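Local coordinates for protein omega transaminase (Pseudomonas sp., PDB 5LHA) that probably catalyses amino-group transfer between amines and carbonyl compounds, using pyridoxal 5'-phosphate as cofactor in the manner of class-III, fold type I aminotransferases, at residues Gly61-Asn66 against Ile431-Leu436; Asp83-Tyr88 against Gly333-Cys338; Gly237-Pro242 against Gly385-Leu390; Ile259-Asp264 against Trp282-Asp287; Gly294-Tyr299 against Ala339-Val344. All coordinates share one frame; numbering follows the deposited sequence.

Interaction 1. Residues Gly61-Asn66 against Ile431-Leu436; sequences GLWNVN and ILSPPL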
# COMPACT_ATOMS: atom_id res chain seq x y z
N GLY A 61 -19.26 -32.32 3.30
CA GLY A 61 -19.25 -31.13 4.14
C GLY A 61 -18.86 -29.93 3.31
O GLY A 61 -19.70 -29.28 2.70
N LEU A 62 -17.55 -29.65 3.28
CA LEU A 62 -16.92 -28.67 2.39
C LEU A 62 -15.56 -29.28 2.06
O LEU A 62 -14.53 -28.80 2.52
CB LEU A 62 -16.78 -27.28 3.02
CG LEU A 62 -17.93 -26.29 2.80
CD1 LEU A 62 -17.67 -25.00 3.57
CD2 LEU A 62 -18.14 -26.00 1.31
N TRP A 63 -15.58 -30.30 1.19
CA TRP A 63 -14.49 -31.27 1.03
C TRP A 63 -13.64 -31.44 2.28
O TRP A 63 -12.42 -31.24 2.25
CB TRP A 63 -13.56 -30.93 -0.15
CG TRP A 63 -13.59 -29.55 -0.77
CD1 TRP A 63 -13.75 -28.34 -0.14
CD2 TRP A 63 -13.39 -29.24 -2.15
NE1 TRP A 63 -13.69 -27.31 -1.05
CE2 TRP A 63 -13.47 -27.84 -2.29
CE3 TRP A 63 -13.17 -30.02 -3.29
CZ2 TRP A 63 -13.34 -27.21 -3.52
CZ3 TRP A 63 -13.04 -29.39 -4.51
CH2 TRP A 63 -13.13 -28.00 -4.62
N ASN A 64 -14.26 -31.86 3.39
CA ASN A 64 -13.49 -32.05 4.61
C ASN A 64 -13.94 -33.23 5.48
O ASN A 64 -13.15 -33.72 6.29
CB ASN A 64 -13.49 -30.76 5.44
CG ASN A 64 -14.88 -30.30 5.86
OD1 ASN A 64 -15.86 -30.52 5.16
ND2 ASN A 64 -14.95 -29.63 7.00
N VAL A 65 -15.16 -33.71 5.31
CA VAL A 65 -15.61 -34.85 6.12
C VAL A 65 -15.15 -36.11 5.40
O VAL A 65 -15.96 -36.89 4.89
CB VAL A 65 -17.13 -34.81 6.34
CG1 VAL A 65 -17.57 -35.88 7.34
CG2 VAL A 65 -17.57 -33.44 6.81
N ASN A 66 -13.83 -36.31 5.36
CA ASN A 66 -13.21 -37.27 4.45
C ASN A 66 -13.26 -38.70 4.97
O ASN A 66 -13.06 -39.63 4.18
CB ASN A 66 -11.76 -36.86 4.19
CG ASN A 66 -11.66 -35.56 3.40
OD1 ASN A 66 -12.67 -34.95 3.06
ND2 ASN A 66 -10.44 -35.14 3.12
N ILE A 431 -19.49 -28.80 -8.34
CA ILE A 431 -18.37 -29.43 -7.65
C ILE A 431 -18.86 -30.72 -7.00
O ILE A 431 -19.88 -30.73 -6.30
CB ILE A 431 -17.75 -28.50 -6.60
CG1 ILE A 431 -17.23 -27.20 -7.25
CG2 ILE A 431 -16.66 -29.21 -5.82
CD1 ILE A 431 -16.45 -27.40 -8.52
N LEU A 432 -18.11 -31.81 -7.22
CA LEU A 432 -18.28 -33.08 -6.54
C LEU A 432 -17.08 -33.28 -5.62
O LEU A 432 -15.94 -33.26 -6.08
CB LEU A 432 -18.35 -34.23 -7.56
CG LEU A 432 -19.25 -34.00 -8.78
CD1 LEU A 432 -19.31 -35.24 -9.67
CD2 LEU A 432 -20.64 -33.56 -8.39
N SER A 433 -17.33 -33.47 -4.32
CA SER A 433 -16.21 -33.68 -3.39
C SER A 433 -16.63 -34.54 -2.20
O SER A 433 -16.62 -34.08 -1.05
CB SER A 433 -15.64 -32.34 -2.92
OG SER A 433 -16.58 -31.62 -2.14
N PRO A 434 -16.98 -35.80 -2.44
CA PRO A 434 -17.56 -36.63 -1.39
C PRO A 434 -16.49 -37.13 -0.43
O PRO A 434 -15.29 -36.91 -0.67
CB PRO A 434 -18.17 -37.80 -2.19
CG PRO A 434 -17.23 -37.94 -3.34
CD PRO A 434 -16.83 -36.54 -3.71
N PRO A 435 -16.89 -37.80 0.66
CA PRO A 435 -15.89 -38.41 1.55
C PRO A 435 -15.00 -39.37 0.78
O PRO A 435 -15.40 -39.96 -0.23
CB PRO A 435 -16.74 -39.13 2.60
CG PRO A 435 -18.03 -38.35 2.65
CD PRO A 435 -18.25 -37.87 1.23
N LEU A 436 -13.77 -39.52 1.26
CA LEU A 436 -12.81 -40.39 0.59
C LEU A 436 -13.11 -41.87 0.79
O LEU A 436 -12.48 -42.71 0.14
CB LEU A 436 -11.40 -40.05 1.06
CG LEU A 436 -11.00 -38.59 0.84
CD1 LEU A 436 -9.51 -38.37 1.04
CD2 LEU A 436 -11.44 -38.06 -0.53
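W63 rests its indole on I431 and S433 beside the cofactor of this fold type I transaminase, where the short helix 60-63 meets the end of strand 429-432. Methyl CG2 of I431 lies over one face of the six-membered ring, 4.2 Å from the W63 ring centroid and 27° off the normal, which meets the criterion for a CH-pi contact. S433 approaches the same ring obliquely, with its CB 3.4 Å from W63 CE3. Its OG sits between its own backbone N and carbonyl carbon (chi1 66°) and is hydrogen-bonded to V59 O, and the nearest serine atom to the ring is CB. Farther along, P435 sets CB 3.3 Å from V65 O, and L436 N makes a weak hydrogen bond of 3.0 Å to N66 O. The side chains of N66 and L436 run alongside each other in the same direction, with N66 CB and L436 CG 3.8 Å apart. In the next shell, R272 bonds both N66 OD1 and P434 O, tying the two segments together, and K293 NZ bonds L62 O. V65 is the centre of an inverse gamma turn, and just before it N64 OD1 receives L62 N at 2.7 Å with an N-H...O angle of 164°.

Interaction 2. Residues Asp83-Tyr88 against Gly333-Cys338; sequences DELAYY and GHPTAC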
# COMPACT_ATOMS: atom_id res chain seq x y z
N ASP A 83 -12.03 -35.00 29.02
CA ASP A 83 -11.92 -35.42 30.42
C ASP A 83 -10.55 -35.09 31.01
O ASP A 83 -10.44 -34.86 32.22
CB ASP A 83 -12.16 -36.93 30.55
CG ASP A 83 -13.62 -37.32 30.38
OD1 ASP A 83 -14.50 -36.45 30.55
OD2 ASP A 83 -13.88 -38.51 30.10
N GLU A 84 -9.51 -35.11 30.19
CA GLU A 84 -8.16 -34.85 30.67
C GLU A 84 -7.85 -33.36 30.66
O GLU A 84 -7.62 -32.75 31.71
CB GLU A 84 -7.17 -35.61 29.79
CG GLU A 84 -5.72 -35.32 30.08
CD GLU A 84 -4.81 -36.25 29.32
OE1 GLU A 84 -5.14 -37.45 29.27
OE2 GLU A 84 -3.80 -35.78 28.76
N LEU A 85 -7.87 -32.74 29.48
CA LEU A 85 -7.55 -31.33 29.35
C LEU A 85 -8.13 -30.89 28.01
O LEU A 85 -7.52 -31.15 26.97
CB LEU A 85 -6.05 -31.09 29.42
CG LEU A 85 -5.52 -29.66 29.33
CD1 LEU A 85 -5.74 -28.90 30.63
CD2 LEU A 85 -4.05 -29.69 28.98
N ALA A 86 -9.31 -30.28 28.05
CA ALA A 86 -9.92 -29.77 26.83
C ALA A 86 -9.02 -28.74 26.16
O ALA A 86 -8.84 -28.76 24.93
CB ALA A 86 -11.29 -29.17 27.15
N TYR A 87 -8.48 -27.81 26.94
CA TYR A 87 -7.64 -26.74 26.41
C TYR A 87 -6.60 -26.29 27.42
O TYR A 87 -6.89 -26.15 28.61
CB TYR A 87 -8.47 -25.53 25.98
CG TYR A 87 -7.62 -24.33 25.63
CD1 TYR A 87 -7.01 -24.23 24.39
CD2 TYR A 87 -7.42 -23.31 26.55
CE1 TYR A 87 -6.23 -23.14 24.07
CE2 TYR A 87 -6.63 -22.22 26.24
CZ TYR A 87 -6.05 -22.14 25.00
OH TYR A 87 -5.29 -21.05 24.67
N TYR A 88 -5.38 -26.08 26.93
CA TYR A 88 -4.47 -25.10 27.52
C TYR A 88 -3.64 -24.45 26.41
O TYR A 88 -3.53 -24.97 25.30
CB TYR A 88 -3.56 -25.69 28.60
CG TYR A 88 -3.26 -24.67 29.68
CD1 TYR A 88 -4.23 -24.31 30.60
CD2 TYR A 88 -2.03 -24.03 29.74
CE1 TYR A 88 -3.99 -23.36 31.56
CE2 TYR A 88 -1.78 -23.06 30.70
CZ TYR A 88 -2.75 -22.73 31.61
OH TYR A 88 -2.50 -21.78 32.57
N GLY A 333 -2.72 -25.29 18.58
CA GLY A 333 -2.38 -26.51 19.30
C GLY A 333 -3.45 -27.01 20.24
O GLY A 333 -3.14 -27.74 21.18
N HIS A 334 -4.71 -26.64 20.00
CA HIS A 334 -5.84 -26.98 20.85
C HIS A 334 -5.83 -28.48 21.18
O HIS A 334 -5.83 -29.31 20.26
CB HIS A 334 -7.14 -26.57 20.16
CG HIS A 334 -8.35 -26.59 21.05
ND1 HIS A 334 -8.98 -27.75 21.42
CD2 HIS A 334 -9.03 -25.58 21.65
CE1 HIS A 334 -10.01 -27.46 22.20
NE2 HIS A 334 -10.05 -26.15 22.36
N PRO A 335 -5.82 -28.85 22.46
CA PRO A 335 -5.67 -30.28 22.80
C PRO A 335 -6.78 -31.13 22.23
O PRO A 335 -6.51 -32.23 21.73
CB PRO A 335 -5.64 -30.28 24.33
CG PRO A 335 -5.27 -28.90 24.73
CD PRO A 335 -5.72 -27.98 23.64
N THR A 336 -8.03 -30.68 22.32
CA THR A 336 -9.10 -31.50 21.76
C THR A 336 -8.94 -31.63 20.25
O THR A 336 -9.08 -32.73 19.70
CB THR A 336 -10.46 -30.92 22.12
OG1 THR A 336 -10.51 -30.69 23.54
CG2 THR A 336 -11.58 -31.89 21.73
N ALA A 337 -8.57 -30.54 19.58
CA ALA A 337 -8.36 -30.57 18.13
C ALA A 337 -7.26 -31.55 17.76
O ALA A 337 -7.42 -32.36 16.84
CB ALA A 337 -8.03 -29.17 17.61
N CYS A 338 -6.14 -31.51 18.47
CA CYS A 338 -5.04 -32.41 18.17
C CYS A 338 -5.47 -33.87 18.35
O CYS A 338 -5.27 -34.70 17.45
CB CYS A 338 -3.85 -32.08 19.06
SG CYS A 338 -3.12 -30.46 18.73
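H334 meets A86 and Y87 from the N-cap position of helix 335-350, at the interface with the second subunit. Its CG is anti to the backbone N (chi1 -167°), which brings ND1 to the start of its own helix, where it accepts weak hydrogen bonds from T336 N and A337 N. NE2 bonds G298 O of the second subunit, a pattern consistent with the ring proton residing on NE2. The imidazole also touches the 83-88 segment: CE1 is 3.2 Å from A86 O, and CD2 is 3.7 Å from Y87 CD1. The two ring planes meet obliquely, at 37°, and Y87 OH is held by T330 O. P335 follows, its ring directed at the backbone of the other segment, with CB 3.4 Å from L85 O and CD 3.6 Å from Y87 CA. T336 then takes A86 O with two donors. OG1, beside its own backbone N, reaches the oxygen at 2.9 Å in the carbonyl plane and on a lone pair (C=O...OG1 angle 114°). The T336 N-H is shared between H334 ND1 and A86 O, both bonds weak, the latter with T336 N 3.3 Å from A86 O. The side chain of T336 further packs on I78 and L82 of helix 72-85. At C338 regular helical bonding is established, its N lying 2.9 Å from H334 O.

Interaction 3. Residues Gly237-Pro242 against Gly385-Leu390; sequences GGVIVP and GLMIAL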
# COMPACT_ATOMS: atom_id res chain seq x y z
N GLY A 237 -11.69 -22.72 -7.33
CA GLY A 237 -11.63 -22.08 -8.63
C GLY A 237 -12.19 -22.91 -9.77
O GLY A 237 -12.35 -22.38 -10.88
N GLY A 238 -12.51 -24.18 -9.53
CA GLY A 238 -13.19 -25.02 -10.50
C GLY A 238 -12.60 -26.39 -10.78
O GLY A 238 -12.87 -26.97 -11.83
N VAL A 239 -11.86 -26.95 -9.82
CA VAL A 239 -11.15 -28.22 -9.97
C VAL A 239 -10.29 -28.17 -11.22
O VAL A 239 -10.48 -28.95 -12.17
CB VAL A 239 -12.12 -29.42 -9.99
CG1 VAL A 239 -11.34 -30.73 -9.92
CG2 VAL A 239 -13.10 -29.33 -8.83
N ILE A 240 -9.30 -27.29 -11.23
CA ILE A 240 -8.37 -27.18 -12.34
C ILE A 240 -7.17 -28.06 -12.03
O ILE A 240 -6.43 -27.81 -11.08
CB ILE A 240 -7.95 -25.72 -12.58
CG1 ILE A 240 -9.18 -24.88 -12.90
CG2 ILE A 240 -6.92 -25.65 -13.70
CD1 ILE A 240 -9.04 -23.41 -12.57
N VAL A 241 -7.02 -29.13 -12.81
CA VAL A 241 -5.91 -30.07 -12.65
C VAL A 241 -4.79 -29.59 -13.57
O VAL A 241 -4.96 -29.62 -14.80
CB VAL A 241 -6.33 -31.50 -12.99
CG1 VAL A 241 -5.20 -32.48 -12.67
CG2 VAL A 241 -7.60 -31.89 -12.25
N PRO A 242 -3.65 -29.14 -13.03
CA PRO A 242 -2.56 -28.69 -13.89
C PRO A 242 -1.96 -29.86 -14.63
O PRO A 242 -2.12 -31.02 -14.21
CB PRO A 242 -1.56 -28.07 -12.90
CG PRO A 242 -1.81 -28.80 -11.65
CD PRO A 242 -3.29 -29.05 -11.61
N GLY A 385 -8.49 -37.71 -8.40
CA GLY A 385 -8.98 -38.24 -7.13
C GLY A 385 -10.46 -37.96 -6.97
O GLY A 385 -11.25 -38.12 -7.91
N LEU A 386 -10.87 -37.55 -5.77
CA LEU A 386 -12.28 -37.27 -5.49
C LEU A 386 -12.58 -35.78 -5.42
O LEU A 386 -13.38 -35.34 -4.58
CB LEU A 386 -12.72 -37.96 -4.20
CG LEU A 386 -12.93 -39.46 -4.40
CD1 LEU A 386 -13.13 -40.18 -3.07
CD2 LEU A 386 -14.11 -39.70 -5.34
N MET A 387 -11.96 -34.98 -6.28
CA MET A 387 -12.42 -33.63 -6.60
C MET A 387 -12.67 -33.55 -8.10
O MET A 387 -11.79 -33.88 -8.90
CB MET A 387 -11.41 -32.56 -6.16
CG MET A 387 -9.98 -32.76 -6.62
SD MET A 387 -8.81 -31.87 -5.57
CE MET A 387 -9.36 -30.18 -5.70
N ILE A 388 -13.89 -33.18 -8.47
CA ILE A 388 -14.34 -33.17 -9.86
C ILE A 388 -15.20 -31.93 -10.06
O ILE A 388 -15.89 -31.48 -9.14
CB ILE A 388 -15.11 -34.46 -10.22
CG1 ILE A 388 -14.17 -35.66 -10.28
CG2 ILE A 388 -15.86 -34.31 -11.54
CD1 ILE A 388 -14.88 -36.99 -10.23
N ALA A 389 -15.14 -31.35 -11.26
CA ALA A 389 -16.00 -30.24 -11.61
C ALA A 389 -16.63 -30.48 -12.97
O ALA A 389 -15.97 -30.92 -13.91
CB ALA A 389 -15.25 -28.91 -11.63
N LEU A 390 -17.92 -30.17 -13.07
CA LEU A 390 -18.64 -30.16 -14.33
C LEU A 390 -18.75 -28.70 -14.77
O LEU A 390 -19.31 -27.88 -14.05
CB LEU A 390 -20.01 -30.81 -14.18
CG LEU A 390 -20.06 -32.25 -13.66
CD1 LEU A 390 -20.24 -32.26 -12.15
CD2 LEU A 390 -21.18 -33.05 -14.33
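A G1 beta bulge, in which V239 and I240 both face Q234, presents the side chain of V239 to M387, I388 and A389. With CG1 anti to the backbone N (chi1 -171°), the two V239 methyls lie over successive carbonyls of the other segment, CG1 3.3 Å from M387 O and CG2 3.5 Å from I388 O. The apolar part of the contact is V239 CG2 on A389 CB at 3.6 Å and V239 CG1 on M387 CG at 4.1 Å. No hydrogen bond joins the segments; they meet by van der Waals packing. I388 to L390 lie on strand 387-393 of a seven-stranded mixed sheet, while V239 lies on the loop between strand 225-230 and helix 246-256. An alanine in place of V239 would lack both methyls and would probably open a gap over M387 CG and the carbonyls of M387 and I388, with only CB still against A389. I431 of the adjoining strand 429-432 also touches both V239 and A389. G238 brings its O within 3.1 Å of A389 CB, and that oxygen is bonded by R382 NE. At the G238 backbone angles (phi 130°, psi 25°) a side chain would collide with G237 O.

Interaction 4. Residues Ile259-Asp264 against Trp282-Asp287; sequences ILLIAD and WGVAPD. With PMP (4'-deoxy-4'-aminopyridoxal-5'-phosphate), chain E.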
# COMPACT_ATOMS: atom_id res chain seq x y z
N ILE A 259 13.08 -18.44 -4.41
CA ILE A 259 11.73 -18.09 -3.98
C ILE A 259 11.10 -19.28 -3.27
O ILE A 259 11.23 -20.43 -3.72
CB ILE A 259 10.90 -17.66 -5.20
CG1 ILE A 259 11.48 -16.36 -5.78
CG2 ILE A 259 9.40 -17.56 -4.86
CD1 ILE A 259 11.01 -16.03 -7.17
N LEU A 260 10.43 -19.01 -2.16
CA LEU A 260 9.78 -20.07 -1.40
C LEU A 260 8.52 -20.53 -2.12
O LEU A 260 7.71 -19.71 -2.57
CB LEU A 260 9.43 -19.60 0.00
CG LEU A 260 10.55 -19.06 0.87
CD1 LEU A 260 9.95 -18.47 2.14
CD2 LEU A 260 11.55 -20.15 1.21
N LEU A 261 8.34 -21.85 -2.19
CA LEU A 261 7.17 -22.43 -2.84
C LEU A 261 6.23 -22.93 -1.75
O LEU A 261 6.57 -23.85 -1.00
CB LEU A 261 7.57 -23.54 -3.80
CG LEU A 261 6.42 -24.24 -4.52
CD1 LEU A 261 5.55 -23.24 -5.28
CD2 LEU A 261 6.96 -25.30 -5.47
N ILE A 262 5.06 -22.30 -1.66
CA ILE A 262 4.02 -22.66 -0.70
C ILE A 262 2.98 -23.50 -1.40
O ILE A 262 2.31 -23.03 -2.33
CB ILE A 262 3.36 -21.41 -0.08
CG1 ILE A 262 4.40 -20.54 0.62
CG2 ILE A 262 2.27 -21.83 0.88
CD1 ILE A 262 3.88 -19.18 0.97
N ALA A 263 2.82 -24.74 -0.95
CA ALA A 263 1.74 -25.59 -1.43
C ALA A 263 0.53 -25.39 -0.53
O ALA A 263 0.60 -25.62 0.69
CB ALA A 263 2.16 -27.06 -1.43
N ASP A 264 -0.56 -24.91 -1.11
CA ASP A 264 -1.83 -24.83 -0.38
C ASP A 264 -2.48 -26.21 -0.48
O ASP A 264 -3.10 -26.55 -1.48
CB ASP A 264 -2.71 -23.73 -0.94
CG ASP A 264 -3.95 -23.49 -0.11
OD1 ASP A 264 -4.39 -24.40 0.64
OD2 ASP A 264 -4.46 -22.35 -0.17
N TRP A 282 2.64 -34.88 -7.54
CA TRP A 282 3.35 -34.35 -8.70
C TRP A 282 4.85 -34.53 -8.61
O TRP A 282 5.57 -34.05 -9.49
CB TRP A 282 3.03 -32.86 -8.86
CG TRP A 282 1.57 -32.57 -9.11
CD1 TRP A 282 0.78 -31.72 -8.38
CD2 TRP A 282 0.75 -33.09 -10.16
NE1 TRP A 282 -0.50 -31.70 -8.91
CE2 TRP A 282 -0.54 -32.53 -10.00
CE3 TRP A 282 0.97 -33.97 -11.22
CZ2 TRP A 282 -1.59 -32.83 -10.86
CZ3 TRP A 282 -0.08 -34.28 -12.07
CH2 TRP A 282 -1.34 -33.70 -11.89
N GLY A 283 5.35 -35.17 -7.55
CA GLY A 283 6.77 -35.40 -7.38
C GLY A 283 7.56 -34.21 -6.91
O GLY A 283 8.75 -34.10 -7.23
N VAL A 284 6.95 -33.33 -6.11
CA VAL A 284 7.53 -32.04 -5.76
C VAL A 284 7.50 -31.85 -4.26
O VAL A 284 6.53 -32.20 -3.59
CB VAL A 284 6.77 -30.90 -6.47
CG1 VAL A 284 7.04 -29.56 -5.81
CG2 VAL A 284 7.16 -30.84 -7.94
N ALA A 285 8.61 -31.34 -3.72
CA ALA A 285 8.71 -30.93 -2.33
C ALA A 285 8.64 -29.41 -2.25
O ALA A 285 9.60 -28.73 -2.64
CB ALA A 285 10.01 -31.43 -1.70
N PRO A 286 7.54 -28.83 -1.79
CA PRO A 286 7.48 -27.38 -1.58
C PRO A 286 8.22 -26.99 -0.31
O PRO A 286 8.67 -27.83 0.47
CB PRO A 286 5.98 -27.10 -1.47
CG PRO A 286 5.42 -28.37 -0.93
CD PRO A 286 6.25 -29.49 -1.49
N ASP A 287 8.37 -25.68 -0.11
CA ASP A 287 9.03 -25.19 1.09
C ASP A 287 8.07 -25.14 2.28
O ASP A 287 8.51 -25.33 3.42
CB ASP A 287 9.63 -23.79 0.84
CG ASP A 287 10.74 -23.81 -0.20
OD1 ASP A 287 11.88 -24.20 0.15
OD2 ASP A 287 10.50 -23.41 -1.35
N1 PMP E . -7.18 -22.56 0.74
C2 PMP E . -7.87 -23.59 0.12
C2A PMP E . -7.30 -24.31 -1.07
C3 PMP E . -9.24 -23.70 0.36
O3 PMP E . -10.03 -24.44 -0.48
C4 PMP E . -9.80 -23.04 1.45
C4A PMP E . -11.27 -23.22 1.75
N4A PMP E . -11.92 -23.97 0.70
C5 PMP E . -9.01 -22.21 2.25
C6 PMP E . -7.69 -21.98 1.87
C5A PMP E . -9.61 -21.58 3.50
O4P PMP E . -10.04 -22.58 4.41
P PMP E . -10.99 -22.25 5.67
O1P PMP E . -12.41 -22.23 5.16
O2P PMP E . -10.84 -23.37 6.68
O3P PMP E . -10.67 -20.92 6.31
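D287 turns its CG anti to its carbonyl carbon and beside its backbone N (chi1 -65°), so that its carboxylate and its own N-H both face L261. OD2 accepts L261 N at 2.8 Å through the lone pair directed away from the other oxygen, and the N-H...O angle of 167° makes the bond nearly straight. D287 N in turn donates to L261 O at 2.7 Å, so one residue binds both polar backbone atoms of L261. The side chains of L260 and D287 cross at about a right angle, L260 CD2 4.0 Å from D287 CG. A salt bridge from R251 NH2 to OD2 and a hydrogen bond from N308 ND2 to OD1 add to the grip. A leucine in place of D287 would remove both oxygens and would probably leave L261 N without its acceptor and R251 without this carboxylate. L261 lies on strand 260-264, a strand of the seven-stranded mixed sheet of the fold type I aminotransferases. The loop 282-287, which starts with a Schellman motif at G283 after helix 278-281, leads into the parallel neighbour, strand 288-291. Apolar packing comes from P286 CG, 3.5 Å from A263 CB, and V284 CG1, 4.3 Å from L261 CD2. P286 CB also makes a van der Waals contact with L261 O at 3.3 Å. One residue past A263 the strand reaches the cofactor, where D264 OD2 lies 2.9 Å from N1 of the pyridoxamine phosphate and is also hydrogen-bonded to H158 ND1.

Interaction 5. Residues Gly294-Tyr299 against Ala339-Val344; sequences GITAGY and AAALAV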
# COMPACT_ATOMS: atom_id res chain seq x y z
N GLY A 294 -9.76 -31.75 6.12
CA GLY A 294 -9.72 -33.17 6.41
C GLY A 294 -8.76 -33.56 7.52
O GLY A 294 -8.85 -34.69 8.01
N ILE A 295 -7.87 -32.65 7.93
CA ILE A 295 -6.89 -32.97 8.97
C ILE A 295 -7.58 -33.45 10.24
O ILE A 295 -7.08 -34.34 10.94
CB ILE A 295 -5.95 -31.77 9.22
CG1 ILE A 295 -4.75 -32.20 10.07
CG2 ILE A 295 -6.71 -30.57 9.80
CD1 ILE A 295 -3.59 -31.22 10.08
N THR A 296 -8.75 -32.89 10.55
CA THR A 296 -9.61 -33.39 11.61
C THR A 296 -10.91 -33.95 11.05
O THR A 296 -11.85 -34.22 11.81
CB THR A 296 -9.93 -32.30 12.64
OG1 THR A 296 -10.46 -31.14 11.99
CG2 THR A 296 -8.67 -31.94 13.41
N ALA A 297 -10.99 -34.12 9.72
CA ALA A 297 -12.20 -34.60 9.06
C ALA A 297 -13.39 -33.72 9.42
O ALA A 297 -14.52 -34.19 9.50
CB ALA A 297 -12.48 -36.06 9.40
N GLY A 298 -13.11 -32.44 9.69
CA GLY A 298 -14.12 -31.48 10.07
C GLY A 298 -14.63 -31.59 11.48
O GLY A 298 -15.44 -30.75 11.89
N TYR A 299 -14.20 -32.59 12.25
CA TYR A 299 -14.84 -32.82 13.54
C TYR A 299 -14.56 -31.68 14.51
O TYR A 299 -15.44 -31.29 15.29
CB TYR A 299 -14.40 -34.16 14.13
CG TYR A 299 -15.04 -35.36 13.47
CD1 TYR A 299 -14.79 -35.65 12.13
CD2 TYR A 299 -15.89 -36.19 14.17
CE1 TYR A 299 -15.38 -36.75 11.52
CE2 TYR A 299 -16.48 -37.29 13.57
CZ TYR A 299 -16.22 -37.56 12.24
OH TYR A 299 -16.82 -38.65 11.64
N ALA A 339 -6.09 -34.17 19.50
CA ALA A 339 -6.57 -35.52 19.79
C ALA A 339 -7.44 -36.07 18.67
O ALA A 339 -7.29 -37.23 18.27
CB ALA A 339 -7.34 -35.52 21.12
N ALA A 340 -8.41 -35.27 18.21
CA ALA A 340 -9.25 -35.70 17.10
C ALA A 340 -8.43 -35.89 15.83
O ALA A 340 -8.70 -36.80 15.05
CB ALA A 340 -10.39 -34.70 16.88
N ALA A 341 -7.46 -35.00 15.58
CA ALA A 341 -6.60 -35.12 14.41
C ALA A 341 -5.87 -36.46 14.38
O ALA A 341 -5.81 -37.13 13.34
CB ALA A 341 -5.59 -33.98 14.37
N LEU A 342 -5.29 -36.86 15.52
CA LEU A 342 -4.54 -38.11 15.58
C LEU A 342 -5.42 -39.30 15.20
O LEU A 342 -4.98 -40.19 14.46
CB LEU A 342 -3.93 -38.31 16.96
CG LEU A 342 -2.83 -37.29 17.28
CD1 LEU A 342 -2.45 -37.29 18.76
CD2 LEU A 342 -1.62 -37.56 16.42
N ALA A 343 -6.66 -39.32 15.68
CA ALA A 343 -7.57 -40.40 15.33
C ALA A 343 -7.91 -40.37 13.85
O ALA A 343 -8.04 -41.41 13.21
CB ALA A 343 -8.84 -40.32 16.17
N VAL A 344 -8.04 -39.16 13.29
CA VAL A 344 -8.40 -39.04 11.88
C VAL A 344 -7.26 -39.53 11.00
O VAL A 344 -7.49 -40.26 10.03
CB VAL A 344 -8.80 -37.58 11.57
CG1 VAL A 344 -8.89 -37.34 10.07
CG2 VAL A 344 -10.13 -37.26 12.23
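T296 begins a type I' beta turn that runs to Y299, after a 3-10 segment, and lies against the side of a helix, with T296 CA and A341 CA 4.5 Å apart. The turn is closed by Y299 N to T296 O, a hydrogen bond of 2.9 Å. V344 carries most of the packing. Its CG1 is anti to the backbone N (chi1 168°), and the two methyls spread over the carbonyl groups of the loop: CG1 is 3.4 Å from G294 O, CG2 is 3.5 Å from T296 O. A297 CB adds an apolar contact, 3.9 Å from V344 CG1. One turn earlier on the helix, A341 is small enough for the loop backbone to come close, and its CA approaches I295 O at 3.6 Å. That is a CA-H...O contact with 139° at the hydrogen, and it matters because I295 O is buried with no hydrogen-bond partner in the model. T296 rests CG2 on A341 CB at 3.8 Å, while its OG1, between its own backbone N and carbonyl carbon, is hydrogen-bonded to I300 O. No hydrogen bond joins the two segments. In the fold, 294-299 lies in the loop between strands 288-291 and 303-308, directly after K293 of the cofactor pocket. Helix 335-350 is wedged between that loop and its helical neighbours, A340 and A343 packing on helix 72-85, A341 and L342 on helix 97-109, while T296 touches Y331 of the second subunit.

All five contacts are buried. Interactions 1 and 3 lie nearest the chain's centre, each about 11 Å centre to centre, and interaction 2 farthest, about 25 Å, against the second subunit. Interactions 1 and 3 share one sheet, where L432 N lies 3.0 Å from I388 O, probably a hydrogen bond. Interaction 4 belongs to the other sheet and reaches interaction 3 through W282 against P242. Interactions 2 and 5 divide helix 335-350; both touch the second subunit, as does interaction 1. Interaction 4 relies on two hydrogen bonds, interaction 2 on two donors to one carbonyl, interaction 1 on packing with one weak bond, interaction 3 on packing, and interaction 5 on packing with one CA-H...O contact.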